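Local coordinates for F420-H2 Dependent Reductase A (Mycobacterium smegmatis str. MC2 155, PDB 3H96), which probably uses the deazaflavin coenzyme F420 as a redox partner, as in the F420H2-dependent quinone reductases, and belongs to a group of mycobacterial reductases linked to aflatoxin degradation, at residues A[64-69]-A[134-139]. Residues are numbered along the deposited sequence; the frame is centred on the assembly and turned at random.
Sequences VFASKA and TIPVLA
Two neighbouring strands of the antiparallel sheet, 61-65 and 137-142, meet where the first runs out and the second begins. V64 and L138 form an antiparallel hydrogen-bonded pair: V64 N gives its hydrogen to L138 O at 2.8 Å, and L138 N returns one to V64 O at 3.0 Å. One step on, F65 and V137 are the non-hydrogen-bonded pair, their CA atoms 4.7 Å apart. Beyond the regular strands the ladder keeps one half of its next pair: A66 N reaches P136 O at 2.8 Å, nearly straight (171°), while the proline nitrogen has no hydrogen to return. All three donors lie in the plane of the carbonyl they address.

Side chains alternate between the two faces. On one, V64 and L138 cross obliquely, V64 CG2 resting on L138 CB; T82 of helix 76-84 lies against L138. On the other, F65 and V137 run side by side. F65 CG stands anti to its carbonyl carbon (chi1 -63°), and V137 CG2 takes the equivalent position on its own residue, so this methyl meets the ring obliquely at CD1, 3.6 Å away. Helix 105-118 packs on this face, with Q115 touching F65 and R108 touching V137.

Past the strand, A66 centres an inverse gamma turn, closed by a weak S67 N to F65 O bond. A66 CB sits against the P136 ring, 3.9 Å from CD, while I135 CG2, anti to its backbone N, presses on S67 CA at 3.5 Å. The guanidinium of R133 hydrogen-bonds to the carbonyl oxygens of A66 and S67, one nitrogen to each, tying the departing chain to the approach to I135. The whole is a buried antiparallel strand pairing ending in an inverse gamma turn, probably within a PNPOX-like split barrel.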
# COMPACT_ATOMS: atom_id res chain seq x y z
N VAL A 64 3.51 -1.98 1.53
CA VAL A 64 2.11 -1.53 1.53
C VAL A 64 1.25 -2.64 2.14
O VAL A 64 1.69 -3.79 2.24
CB VAL A 64 1.60 -1.12 0.15
CG1 VAL A 64 2.43 0.16 -0.40
CG2 VAL A 64 1.87 -2.20 -0.85
N PHE A 65 0.02 -2.29 2.53
CA PHE A 65 -0.77 -3.19 3.39
C PHE A 65 -2.05 -3.33 2.70
O PHE A 65 -2.77 -2.32 2.52
CB PHE A 65 -1.00 -2.51 4.78
CG PHE A 65 0.28 -2.27 5.51
CD1 PHE A 65 0.87 -3.32 6.31
CD2 PHE A 65 1.02 -1.12 5.27
CE1 PHE A 65 2.11 -3.15 6.88
CE2 PHE A 65 2.29 -0.95 5.87
CZ PHE A 65 2.83 -1.95 6.67
N ALA A 66 -2.40 -4.55 2.33
CA ALA A 66 -3.67 -4.75 1.60
C ALA A 66 -4.87 -4.84 2.56
O ALA A 66 -5.58 -5.86 2.59
CB ALA A 66 -3.57 -5.99 0.68
N SER A 67 -5.06 -3.80 3.35
CA SER A 67 -5.94 -3.82 4.51
C SER A 67 -7.43 -3.63 4.17
O SER A 67 -8.32 -4.26 4.77
CB SER A 67 -5.47 -2.70 5.46
OG SER A 67 -5.31 -1.48 4.76
N LYS A 68 -7.70 -2.79 3.18
CA LYS A 68 -9.08 -2.53 2.76
C LYS A 68 -10.01 -2.29 3.98
O LYS A 68 -11.11 -2.84 4.07
CB LYS A 68 -9.63 -3.65 1.85
CG LYS A 68 -10.92 -3.25 1.16
CD LYS A 68 -11.08 -3.97 -0.15
CE LYS A 68 -12.06 -5.08 -0.08
NZ LYS A 68 -13.38 -4.61 -0.56
N ALA A 69 -9.50 -1.51 4.93
CA ALA A 69 -10.21 -1.14 6.16
C ALA A 69 -10.78 -2.37 6.88
O ALA A 69 -11.86 -2.29 7.50
CB ALA A 69 -11.38 -0.13 5.82
N THR A 134 -5.69 -13.17 6.41
CA THR A 134 -4.49 -12.48 6.90
C THR A 134 -4.23 -11.36 5.92
O THR A 134 -4.22 -11.59 4.69
CB THR A 134 -3.32 -13.44 6.84
OG1 THR A 134 -3.54 -14.42 7.86
CG2 THR A 134 -1.91 -12.72 7.16
N ILE A 135 -4.08 -10.13 6.45
CA ILE A 135 -3.91 -8.88 5.65
C ILE A 135 -2.55 -8.97 4.98
O ILE A 135 -1.51 -9.08 5.67
CB ILE A 135 -4.13 -7.62 6.54
CG1 ILE A 135 -5.64 -7.56 6.86
CG2 ILE A 135 -3.81 -6.30 5.83
CD1 ILE A 135 -5.99 -6.52 7.96
N PRO A 136 -2.56 -8.97 3.62
CA PRO A 136 -1.27 -9.11 2.96
C PRO A 136 -0.37 -7.89 3.13
O PRO A 136 -0.83 -6.71 3.16
CB PRO A 136 -1.62 -9.33 1.49
CG PRO A 136 -3.10 -9.91 1.51
CD PRO A 136 -3.72 -9.25 2.73
N VAL A 137 0.93 -8.16 3.26
CA VAL A 137 1.90 -7.06 3.14
C VAL A 137 2.74 -7.28 1.88
O VAL A 137 3.29 -8.37 1.69
CB VAL A 137 2.78 -7.02 4.42
CG1 VAL A 137 3.95 -5.97 4.34
CG2 VAL A 137 1.91 -6.67 5.59
N LEU A 138 2.87 -6.25 1.04
CA LEU A 138 3.72 -6.34 -0.12
C LEU A 138 4.93 -5.38 0.03
O LEU A 138 4.78 -4.27 0.54
CB LEU A 138 2.94 -5.92 -1.39
CG LEU A 138 1.68 -6.70 -1.74
CD1 LEU A 138 1.16 -6.14 -3.07
CD2 LEU A 138 1.99 -8.17 -1.97
N ALA A 139 6.08 -5.82 -0.48
CA ALA A 139 7.28 -5.04 -0.60
C ALA A 139 7.39 -4.48 -2.04
O ALA A 139 7.44 -5.24 -3.02
CB ALA A 139 8.49 -5.90 -0.23